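Local coordinates for protein putative S-adenosyl-L-methionine-dependent Methyltransferase (Methanococcus maripaludis, PDB 3DLC) that binds S-adenosylmethionine and probably transfers its activated methyl group to an acceptor that remains uncertain, perhaps a sterol as in related enzymes, at residues K12-M17 and N79-K84; I48-G53 and R132-I137; A60-S65 and D93-V98; R136-K139 and K143-I146. All blocks are in the same frame, centred on the assembly; numbering follows the deposited sequence.

How the contacts relate
From the N terminus, helix 11-22 supplies the first half of contact 1, which closes a loop of 61 residues when helix 76-88 arrives. Inside that loop lie the opening segments of contacts 2 and 3, at 48-53 and 60-65, so contact 1 crosses both. Contact 3 closes at the edge strand 95-99, wholly within the longer span that contact 2 closes on helix 127-137. Contact 4 starts on that helix, sharing Arg136 and Ile137, and is a short local closure onto strand 142-148. Contacts 2, 3 and 4 all reach one central sheet, contact 1 ties the N-terminal helix to it through helix 76-88, and contacts 1 and 2 both touch S-adenosylmethionine.

Contact 1. Residues K12-M17 and N79-K84. With SAM (S-adenosylmethionine), chain C.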
# COMPACT_ATOMS: atom_id res chain seq x y z
N LYS A 12 -14.08 -4.38 -14.03
CA LYS A 12 -13.10 -4.59 -15.07
C LYS A 12 -11.70 -4.16 -14.65
O LYS A 12 -10.70 -4.83 -14.97
CB LYS A 12 -13.55 -3.83 -16.29
CG LYS A 12 -14.73 -4.43 -17.00
CD LYS A 12 -15.26 -3.62 -18.12
CE LYS A 12 -16.32 -4.41 -18.85
NZ LYS A 12 -16.78 -3.68 -20.01
N GLY A 13 -11.60 -3.04 -13.94
CA GLY A 13 -10.31 -2.57 -13.49
C GLY A 13 -9.69 -3.49 -12.46
O GLY A 13 -8.48 -3.70 -12.45
N ALA A 14 -10.53 -4.05 -11.59
CA ALA A 14 -10.06 -4.99 -10.57
C ALA A 14 -9.47 -6.23 -11.25
O ALA A 14 -8.44 -6.76 -10.84
CB ALA A 14 -11.22 -5.39 -9.64
N LYS A 15 -10.14 -6.70 -12.30
CA LYS A 15 -9.64 -7.84 -13.07
C LYS A 15 -8.26 -7.52 -13.68
O LYS A 15 -7.36 -8.36 -13.67
CB LYS A 15 -10.66 -8.21 -14.16
CG LYS A 15 -10.22 -9.35 -15.09
CD LYS A 15 -11.31 -9.68 -16.12
CE LYS A 15 -10.91 -10.79 -17.09
NZ LYS A 15 -9.86 -10.40 -18.06
N ASN A 16 -8.11 -6.33 -14.23
CA ASN A 16 -6.82 -5.96 -14.82
C ASN A 16 -5.71 -5.92 -13.78
O ASN A 16 -4.61 -6.40 -14.02
CB ASN A 16 -6.91 -4.60 -15.48
CG ASN A 16 -7.74 -4.60 -16.72
OD1 ASN A 16 -8.09 -5.66 -17.24
ND2 ASN A 16 -8.03 -3.43 -17.22
N MSE A 17 -6.01 -5.33 -12.63
CA MSE A 17 -5.04 -5.26 -11.56
C MSE A 17 -4.67 -6.67 -11.08
O MSE A 17 -3.49 -6.97 -10.84
CB MSE A 17 -5.57 -4.42 -10.41
CG MSE A 17 -4.56 -4.16 -9.28
SE MSE A 17 -3.06 -3.02 -9.76
CE MSE A 17 -1.63 -4.33 -9.62
N ASN A 79 -12.26 -6.19 -3.42
CA ASN A 79 -12.40 -7.06 -2.26
C ASN A 79 -12.93 -8.44 -2.61
O ASN A 79 -12.55 -9.44 -2.01
CB ASN A 79 -13.17 -6.37 -1.14
CG ASN A 79 -12.38 -5.25 -0.53
OD1 ASN A 79 -11.14 -5.31 -0.51
ND2 ASN A 79 -13.05 -4.25 -0.03
N GLU A 80 -13.81 -8.49 -3.61
CA GLU A 80 -14.33 -9.79 -4.07
C GLU A 80 -13.20 -10.64 -4.63
O GLU A 80 -13.10 -11.85 -4.35
CB GLU A 80 -15.44 -9.61 -5.11
CG GLU A 80 -16.73 -9.03 -4.54
CD GLU A 80 -17.72 -8.53 -5.60
OE1 GLU A 80 -17.41 -8.54 -6.80
OE2 GLU A 80 -18.83 -8.11 -5.22
N ILE A 81 -12.33 -10.02 -5.43
CA ILE A 81 -11.19 -10.75 -5.99
C ILE A 81 -10.21 -11.14 -4.87
O ILE A 81 -9.69 -12.23 -4.87
CB ILE A 81 -10.48 -9.94 -7.07
CG1 ILE A 81 -11.36 -9.81 -8.29
CG2 ILE A 81 -9.13 -10.55 -7.38
CD1 ILE A 81 -10.75 -8.97 -9.40
N ALA A 82 -9.95 -10.21 -3.96
CA ALA A 82 -8.98 -10.48 -2.89
C ALA A 82 -9.46 -11.66 -2.05
O ALA A 82 -8.68 -12.51 -1.64
CB ALA A 82 -8.77 -9.23 -2.02
N LEU A 83 -10.76 -11.71 -1.76
CA LEU A 83 -11.30 -12.81 -0.97
C LEU A 83 -11.02 -14.15 -1.64
O LEU A 83 -10.61 -15.13 -0.99
CB LEU A 83 -12.82 -12.63 -0.74
CG LEU A 83 -13.24 -11.53 0.24
CD1 LEU A 83 -14.69 -11.10 0.09
CD2 LEU A 83 -12.96 -11.96 1.68
N LYS A 84 -11.23 -14.21 -2.95
CA LYS A 84 -10.97 -15.41 -3.71
C LYS A 84 -9.48 -15.72 -3.67
O LYS A 84 -9.08 -16.87 -3.48
CB LYS A 84 -11.42 -15.28 -5.17
CG LYS A 84 -11.13 -16.51 -5.99
CD LYS A 84 -11.50 -16.37 -7.47
CE LYS A 84 -11.31 -17.70 -8.22
NZ LYS A 84 -9.87 -18.11 -8.39
N SAM C . -1.88 -2.68 -3.27
CA SAM C . -2.22 -3.47 -4.48
C SAM C . -0.96 -3.86 -5.21
O SAM C . 0.08 -3.25 -4.98
OXT SAM C . -1.04 -4.75 -6.06
CB SAM C . -3.18 -2.70 -5.36
CG SAM C . -2.67 -1.42 -5.93
SD SAM C . -3.95 -0.65 -6.93
CE SAM C . -2.84 0.18 -8.03
C5' SAM C . -4.61 0.73 -5.85
C4' SAM C . -5.72 0.39 -4.82
O4' SAM C . -6.05 1.40 -3.81
C3' SAM C . -7.05 -0.09 -5.46
O3' SAM C . -7.30 -1.40 -5.04
C2' SAM C . -8.08 0.91 -4.92
O2' SAM C . -9.41 0.46 -4.82
C1' SAM C . -7.45 1.32 -3.58
N9 SAM C . -7.89 2.64 -3.10
C8 SAM C . -7.81 3.83 -3.79
N7 SAM C . -8.22 4.86 -3.01
C5 SAM C . -8.58 4.32 -1.81
C6 SAM C . -9.11 4.87 -0.63
N6 SAM C . -9.44 6.16 -0.48
N1 SAM C . -9.30 4.03 0.41
C2 SAM C . -9.04 2.68 0.30
N3 SAM C . -8.59 2.09 -0.84
C4 SAM C . -8.36 2.94 -1.85
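Ile81 reaches Ala14 with a single methyl, CD1, whose distance to Ala14 CB is 3.6 Å. The same methyl rests on the backbone of the facing helix, with Ala14 O 3.5 Å from Ile81 CD1 and Lys15 N 3.7 Å from it. An alanine suits the spot because its short side chain lets the isoleucine come down onto the main chain. Ile81 is stretched out at its end (chi2 178°), which carries CD1 across to the facing helix, while Lys15 turns from the interface and pairs its NZ with Glu19. This small apolar joint joins helix 11-22 to helix 76-88 of the Rossmann-like fold of S-adenosylmethionine-dependent methyltransferases; the same N-terminal helix also reaches the cofactor, through Met17. One turn on from Ala14, Met17, present as selenomethionine, bends at chi2 (68°) and brings SE to 3.6 Å from the transferable methyl carbon CE of the cofactor. Its own CE lies 3.6 Å from the cofactor carboxylate oxygen OXT. Behind the first shell, Ala14 also packs on His77 and Met78, and Asn79 ND2 hydrogen-bonds to the carbonyl of Asp73, a residue that binds the cofactor.

Contact 2. Residues I48-G53 and R132-I137; sequences IDIGSG and REIYRI. With SAM (S-adenosylmethionine), chain C.
Ile137, which meets Ile48 through CD1, lays its other branch, CG2, over one face of the Arg136 guanidinium, near the rim. At the edge of that flat group, in its plane, sits the carboxylate of Glu133, gripped side-on: Arg136 NE to Glu133 OE2 is 2.8 Å and Arg136 NH2 to Glu133 OE1 2.9 Å. Both oxygens are met on their syn sides, although NE stands 32° and NH2 29° out of the carboxylate plane, so the two groups are twisted against each other. The bridge fixes the guanidinium's rotation, and NH1 turns to Asp109 and the carbonyl of Ile107. Toward the sheet the contact is purely apolar. Ile137 CG1 takes the crowded position between N and the carbonyl carbon (chi1 65°), which sends CD1 to within 4.1 Å of Ile48 CG1. Ile50 CD1 lies 3.8 Å from Ile134 CG1, the chains again crossing obliquely. Beyond Ile50 runs the glycine-rich turn of a Rossmann-like methyltransferase: Gly51 O accepts the cofactor amine N at 2.8 Å, and the absence of side chains at Gly51 and Gly53, both with positive phi, lets the turn lie close against the cofactor. Strand 46-50 lies between strands 66-73 and 112-118, and helix 127-137 covers it while Ile134 also packs on Thr144 and Ile146 of strand 142-148.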
# COMPACT_ATOMS: atom_id res chain seq x y z
N ILE A 48 -1.80 -3.58 8.83
CA ILE A 48 -2.88 -3.10 7.97
C ILE A 48 -2.28 -2.78 6.61
O ILE A 48 -1.29 -2.05 6.54
CB ILE A 48 -3.58 -1.84 8.52
CG1 ILE A 48 -3.96 -1.98 10.00
CG2 ILE A 48 -4.75 -1.46 7.66
CD1 ILE A 48 -4.81 -3.15 10.38
N ASP A 49 -2.84 -3.36 5.55
CA ASP A 49 -2.46 -3.11 4.16
C ASP A 49 -3.56 -2.23 3.56
O ASP A 49 -4.67 -2.67 3.31
CB ASP A 49 -2.33 -4.46 3.44
CG ASP A 49 -1.94 -4.34 1.98
OD1 ASP A 49 -1.58 -3.24 1.55
OD2 ASP A 49 -2.02 -5.39 1.30
N ILE A 50 -3.23 -0.96 3.36
CA ILE A 50 -4.19 0.04 2.88
C ILE A 50 -4.18 0.09 1.36
O ILE A 50 -3.14 0.26 0.73
CB ILE A 50 -3.91 1.41 3.49
CG1 ILE A 50 -4.00 1.33 5.04
CG2 ILE A 50 -4.91 2.46 2.92
CD1 ILE A 50 -3.69 2.65 5.73
N GLY A 51 -5.36 -0.03 0.78
CA GLY A 51 -5.50 -0.10 -0.66
C GLY A 51 -4.94 -1.42 -1.16
O GLY A 51 -4.17 -1.47 -2.13
N SER A 52 -5.35 -2.50 -0.50
CA SER A 52 -4.82 -3.82 -0.70
C SER A 52 -5.10 -4.42 -2.08
O SER A 52 -4.39 -5.32 -2.52
CB SER A 52 -5.34 -4.73 0.42
OG SER A 52 -6.74 -4.53 0.65
N GLY A 53 -6.16 -3.94 -2.75
CA GLY A 53 -6.43 -4.37 -4.09
C GLY A 53 -6.68 -5.88 -4.15
O GLY A 53 -7.40 -6.42 -3.33
N ARG A 132 -3.96 11.67 8.87
CA ARG A 132 -4.46 11.73 10.25
C ARG A 132 -5.08 10.40 10.67
O ARG A 132 -4.89 9.95 11.80
CB ARG A 132 -5.44 12.89 10.43
CG ARG A 132 -4.71 14.24 10.51
CD ARG A 132 -5.70 15.38 10.81
NE ARG A 132 -5.01 16.57 11.27
CZ ARG A 132 -4.49 17.48 10.48
NH1 ARG A 132 -4.70 17.48 9.19
NH2 ARG A 132 -3.74 18.44 11.01
N GLU A 133 -5.82 9.78 9.75
CA GLU A 133 -6.41 8.46 10.07
C GLU A 133 -5.34 7.38 10.25
O GLU A 133 -5.40 6.54 11.14
CB GLU A 133 -7.42 8.05 8.98
CG GLU A 133 -8.76 8.68 9.15
CD GLU A 133 -9.45 8.10 10.38
OE1 GLU A 133 -9.99 6.97 10.30
OE2 GLU A 133 -9.40 8.74 11.44
N ILE A 134 -4.35 7.38 9.35
CA ILE A 134 -3.23 6.46 9.44
C ILE A 134 -2.54 6.62 10.78
O ILE A 134 -2.23 5.65 11.47
CB ILE A 134 -2.28 6.67 8.26
CG1 ILE A 134 -2.97 6.15 6.99
CG2 ILE A 134 -0.92 6.00 8.47
CD1 ILE A 134 -2.34 6.64 5.67
N TYR A 135 -2.29 7.86 11.18
CA TYR A 135 -1.61 8.09 12.45
C TYR A 135 -2.49 7.64 13.61
O TYR A 135 -1.96 7.11 14.60
CB TYR A 135 -1.17 9.54 12.60
CG TYR A 135 -0.03 9.76 13.55
CD1 TYR A 135 1.21 9.21 13.28
CD2 TYR A 135 -0.15 10.51 14.69
CE1 TYR A 135 2.29 9.41 14.08
CE2 TYR A 135 0.97 10.75 15.53
CZ TYR A 135 2.18 10.19 15.20
OH TYR A 135 3.30 10.35 15.98
N ARG A 136 -3.81 7.86 13.50
CA ARG A 136 -4.70 7.48 14.55
C ARG A 136 -4.65 5.98 14.85
O ARG A 136 -4.66 5.56 16.02
CB ARG A 136 -6.13 7.91 14.23
CG ARG A 136 -7.13 7.52 15.30
CD ARG A 136 -8.58 7.86 14.90
NE ARG A 136 -9.06 7.12 13.74
CZ ARG A 136 -9.41 5.83 13.75
NH1 ARG A 136 -9.34 5.10 14.86
NH2 ARG A 136 -9.82 5.27 12.62
N ILE A 137 -4.65 5.17 13.79
CA ILE A 137 -4.72 3.72 13.96
C ILE A 137 -3.36 3.07 14.25
O ILE A 137 -3.30 1.91 14.60
CB ILE A 137 -5.43 3.00 12.77
CG1 ILE A 137 -4.63 3.15 11.47
CG2 ILE A 137 -6.89 3.49 12.62
CD1 ILE A 137 -4.82 2.00 10.52
N SAM C . -1.88 -2.68 -3.27
CA SAM C . -2.22 -3.47 -4.48
C SAM C . -0.96 -3.86 -5.21
O SAM C . 0.08 -3.25 -4.98
OXT SAM C . -1.04 -4.75 -6.06
CB SAM C . -3.18 -2.70 -5.36
CG SAM C . -2.67 -1.42 -5.93
SD SAM C . -3.95 -0.65 -6.93
CE SAM C . -2.84 0.18 -8.03
C5' SAM C . -4.61 0.73 -5.85
C4' SAM C . -5.72 0.39 -4.82
O4' SAM C . -6.05 1.40 -3.81
C3' SAM C . -7.05 -0.09 -5.46
O3' SAM C . -7.30 -1.40 -5.04
C2' SAM C . -8.08 0.91 -4.92
O2' SAM C . -9.41 0.46 -4.82
C1' SAM C . -7.45 1.32 -3.58
N9 SAM C . -7.89 2.64 -3.10
C8 SAM C . -7.81 3.83 -3.79
N7 SAM C . -8.22 4.86 -3.01
C5 SAM C . -8.58 4.32 -1.81
C6 SAM C . -9.11 4.87 -0.63
N6 SAM C . -9.44 6.16 -0.48
N1 SAM C . -9.30 4.03 0.41
C2 SAM C . -9.04 2.68 0.30
N3 SAM C . -8.59 2.09 -0.84
C4 SAM C . -8.36 2.94 -1.85

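Contact 3. Residues A60-S65 and D93-V98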
# COMPACT_ATOMS: atom_id res chain seq x y z
N ALA A 60 1.92 -11.90 0.31
CA ALA A 60 3.35 -12.05 0.41
C ALA A 60 3.83 -11.87 1.85
O ALA A 60 4.66 -12.63 2.35
CB ALA A 60 4.04 -11.06 -0.53
N LEU A 61 3.27 -10.89 2.55
CA LEU A 61 3.63 -10.67 3.95
C LEU A 61 3.23 -11.85 4.83
O LEU A 61 3.98 -12.27 5.71
CB LEU A 61 3.03 -9.36 4.49
CG LEU A 61 3.76 -8.07 4.16
CD1 LEU A 61 2.83 -6.86 4.36
CD2 LEU A 61 5.03 -7.92 5.01
N ALA A 62 2.04 -12.39 4.59
CA ALA A 62 1.57 -13.54 5.38
C ALA A 62 2.53 -14.72 5.24
O ALA A 62 2.81 -15.44 6.19
CB ALA A 62 0.15 -13.92 4.96
N LYS A 63 3.02 -14.93 4.03
CA LYS A 63 3.89 -16.08 3.78
C LYS A 63 5.27 -15.95 4.41
O LYS A 63 5.94 -16.96 4.61
CB LYS A 63 4.03 -16.31 2.28
CG LYS A 63 2.75 -16.81 1.62
CD LYS A 63 2.96 -16.94 0.13
CE LYS A 63 1.73 -17.42 -0.62
NZ LYS A 63 1.99 -17.35 -2.10
N GLN A 64 5.65 -14.74 4.79
CA GLN A 64 6.98 -14.50 5.34
C GLN A 64 6.99 -14.10 6.80
O GLN A 64 8.07 -13.85 7.34
CB GLN A 64 7.73 -13.41 4.56
CG GLN A 64 8.12 -13.80 3.18
CD GLN A 64 8.94 -12.73 2.48
OE1 GLN A 64 9.89 -12.16 3.04
NE2 GLN A 64 8.63 -12.52 1.22
N SER A 65 5.84 -14.06 7.47
CA SER A 65 5.75 -13.54 8.83
C SER A 65 4.61 -14.18 9.59
O SER A 65 3.86 -14.98 9.03
CB SER A 65 5.45 -12.03 8.79
OG SER A 65 4.09 -11.81 8.38
N ASP A 93 -7.17 -17.51 7.30
CA ASP A 93 -6.83 -17.36 8.72
C ASP A 93 -5.85 -16.23 8.99
O ASP A 93 -5.70 -15.83 10.13
CB ASP A 93 -6.23 -18.66 9.27
CG ASP A 93 -4.99 -19.12 8.49
OD1 ASP A 93 -4.97 -19.02 7.26
OD2 ASP A 93 -4.00 -19.58 9.11
N ARG A 94 -5.17 -15.78 7.95
CA ARG A 94 -4.09 -14.79 8.09
C ARG A 94 -4.48 -13.38 7.71
O ARG A 94 -3.83 -12.41 8.17
CB ARG A 94 -2.89 -15.22 7.26
CG ARG A 94 -2.33 -16.61 7.63
CD ARG A 94 -1.85 -16.69 9.10
NE ARG A 94 -0.92 -15.62 9.37
CZ ARG A 94 0.29 -15.49 8.83
NH1 ARG A 94 0.83 -16.43 8.08
NH2 ARG A 94 0.95 -14.39 9.04
N ILE A 95 -5.45 -13.25 6.81
CA ILE A 95 -5.79 -11.98 6.21
C ILE A 95 -7.31 -11.80 6.22
O ILE A 95 -8.05 -12.64 5.73
CB ILE A 95 -5.32 -11.90 4.75
CG1 ILE A 95 -3.81 -12.11 4.65
CG2 ILE A 95 -5.69 -10.54 4.12
CD1 ILE A 95 -3.34 -12.53 3.24
N GLN A 96 -7.73 -10.72 6.84
CA GLN A 96 -9.12 -10.30 6.87
C GLN A 96 -9.32 -9.16 5.90
O GLN A 96 -8.60 -8.16 5.98
CB GLN A 96 -9.51 -9.80 8.27
CG GLN A 96 -10.95 -9.36 8.32
CD GLN A 96 -11.38 -8.81 9.67
OE1 GLN A 96 -10.58 -8.70 10.60
NE2 GLN A 96 -12.66 -8.48 9.79
N ILE A 97 -10.27 -9.29 4.98
CA ILE A 97 -10.58 -8.23 4.04
C ILE A 97 -11.55 -7.27 4.72
O ILE A 97 -12.54 -7.69 5.30
CB ILE A 97 -11.16 -8.84 2.73
CG1 ILE A 97 -10.19 -9.85 2.08
CG2 ILE A 97 -11.53 -7.77 1.75
CD1 ILE A 97 -8.79 -9.41 1.75
N VAL A 98 -11.21 -5.98 4.67
CA VAL A 98 -12.03 -4.93 5.27
C VAL A 98 -12.45 -3.92 4.21
O VAL A 98 -11.64 -3.31 3.53
CB VAL A 98 -11.23 -4.23 6.38
CG1 VAL A 98 -12.06 -3.16 7.04
CG2 VAL A 98 -10.69 -5.26 7.38
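Arg94 curls back toward helix 56-64 so that its guanidinium lies across Ala62, with Ala62 CB over one face and offset toward the rim. The backbone brings Arg94 CB to 4.0 Å from Ala62 CB; then, with CG beside the backbone N (chi1 -58°), bends at chi2 and chi3 fold the guanidinium back over Ala62. The small methyl of alanine lets the guanidinium lie close to the helix. The charged end of Arg94 then takes two backbone carbonyls: Arg94 NH1 bonds to Ala62 O at 2.9 Å, and Arg94 NH2 to Ser65 O at 3.0 Å. Both nitrogens come from above the carbonyl planes, and both oxygens are tilted from the guanidinium plane, so the bonds are bent, with N-H...O angles of 145° and 137°. NH2 is also bound by the carbonyl of Phe67. A positive charge close to carbonyls at the C-terminal end of the helix is probably favourable. An alanine in place of Arg94 would probably leave the carbonyls of Ala62, Ser65 and Phe67 without this donor and open a gap over Ala62. Ser65 is steadied by its own hydroxyl, OG donating to Leu61 O at 2.7 Å, while Gln64 N approaches that oxygen from the opposite face. Beside the arginine, Ile95 CD1 stands 4.1 Å from Ala62 CB, and its branched chain fills the space between helices 56-64 and 76-88. The end of helix 56-64, which connects strands 46-50 and 66-73, thus packs against the start of edge strand 95-99, as in the Rossmann-like fold of these methyltransferases.

Contact 4. Residues R136-K139 and K143-I146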
# COMPACT_ATOMS: atom_id res chain seq x y z
N ARG A 136 -3.81 7.86 13.50
CA ARG A 136 -4.70 7.48 14.55
C ARG A 136 -4.65 5.98 14.85
O ARG A 136 -4.66 5.56 16.02
CB ARG A 136 -6.13 7.91 14.23
CG ARG A 136 -7.13 7.52 15.30
CD ARG A 136 -8.58 7.86 14.90
NE ARG A 136 -9.06 7.12 13.74
CZ ARG A 136 -9.41 5.83 13.75
NH1 ARG A 136 -9.34 5.10 14.86
NH2 ARG A 136 -9.82 5.27 12.62
N ILE A 137 -4.65 5.17 13.79
CA ILE A 137 -4.72 3.72 13.96
C ILE A 137 -3.36 3.07 14.25
O ILE A 137 -3.30 1.91 14.60
CB ILE A 137 -5.43 3.00 12.77
CG1 ILE A 137 -4.63 3.15 11.47
CG2 ILE A 137 -6.89 3.49 12.62
CD1 ILE A 137 -4.82 2.00 10.52
N LEU A 138 -2.28 3.80 14.08
CA LEU A 138 -0.93 3.32 14.34
C LEU A 138 -0.68 3.26 15.85
O LEU A 138 -0.97 4.21 16.58
CB LEU A 138 0.07 4.29 13.66
CG LEU A 138 1.54 3.88 13.62
CD1 LEU A 138 1.72 2.53 12.89
CD2 LEU A 138 2.36 4.98 12.93
N LYS A 139 -0.12 2.14 16.29
CA LYS A 139 0.26 1.94 17.67
C LYS A 139 1.52 2.74 17.97
O LYS A 139 2.42 2.87 17.14
CB LYS A 139 0.51 0.44 17.95
CG LYS A 139 0.58 0.11 19.42
CD LYS A 139 0.90 -1.38 19.63
CE LYS A 139 -0.13 -2.27 19.01
NZ LYS A 139 0.20 -3.67 19.38
N LYS A 143 5.23 1.47 12.91
CA LYS A 143 5.88 1.95 11.69
C LYS A 143 4.94 1.88 10.50
O LYS A 143 4.04 1.04 10.46
CB LYS A 143 7.11 1.09 11.34
CG LYS A 143 8.20 1.01 12.42
CD LYS A 143 8.96 2.28 12.54
CE LYS A 143 10.07 2.16 13.58
NZ LYS A 143 10.86 3.38 13.67
N THR A 144 5.17 2.75 9.52
CA THR A 144 4.48 2.68 8.24
C THR A 144 5.47 2.47 7.09
O THR A 144 6.65 2.75 7.20
CB THR A 144 3.61 3.92 7.92
OG1 THR A 144 4.41 5.04 7.50
CG2 THR A 144 2.79 4.36 9.10
N TYR A 145 4.92 2.02 5.96
CA TYR A 145 5.69 1.86 4.71
C TYR A 145 4.65 2.02 3.61
O TYR A 145 4.03 1.07 3.15
CB TYR A 145 6.36 0.50 4.70
CG TYR A 145 7.46 0.32 3.67
CD1 TYR A 145 8.76 0.75 3.92
CD2 TYR A 145 7.23 -0.35 2.49
CE1 TYR A 145 9.77 0.52 3.03
CE2 TYR A 145 8.25 -0.59 1.60
CZ TYR A 145 9.52 -0.16 1.87
OH TYR A 145 10.51 -0.43 0.96
N ILE A 146 4.45 3.29 3.23
CA ILE A 146 3.32 3.71 2.37
C ILE A 146 3.86 4.41 1.15
O ILE A 146 4.53 5.44 1.24
CB ILE A 146 2.38 4.65 3.16
CG1 ILE A 146 1.73 3.88 4.32
CG2 ILE A 146 1.37 5.31 2.24
CD1 ILE A 146 1.10 4.76 5.36
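Thr144, whose methyl touches Leu138, has its hydroxyl OG1 gripped by two backbone groups of strand 206-211, the amide of Ile211 and the carbonyl of Ile209. A threonine thus serves both needs, the methyl for an apolar neighbour and the hydroxyl for the backbone of the adjacent strand. The setting is the beta-alpha-beta crossover of a Rossmann-like methyltransferase, where helix 127-137, the crossover helix between parallel strands 112-118 and 142-148, gives way to the short strand 138-139 and the chain turns into strand 142-148. Leu138 is the first residue to leave the helix, and its extended backbone points the side chain back at strand 142-148. With CG anti to the backbone N (chi1 -171°), its two methyls divide the work. The side chains of Leu138 and Thr144 cross at about a right angle, with Leu138 CD2 3.9 Å from Thr144 CG2. Leucine suits the place because it is branched and apolar, able to cover two neighbouring residues of the strand at once. Leu138 and Thr144 both also touch Ile115 of strand 112-118. The side chain of Lys143 turns away and finds Ser212 with its NZ, so what meets the leucine is its main chain. Leu138 CD1 lies at 3.7 Å from both Lys143 N and Lys143 O.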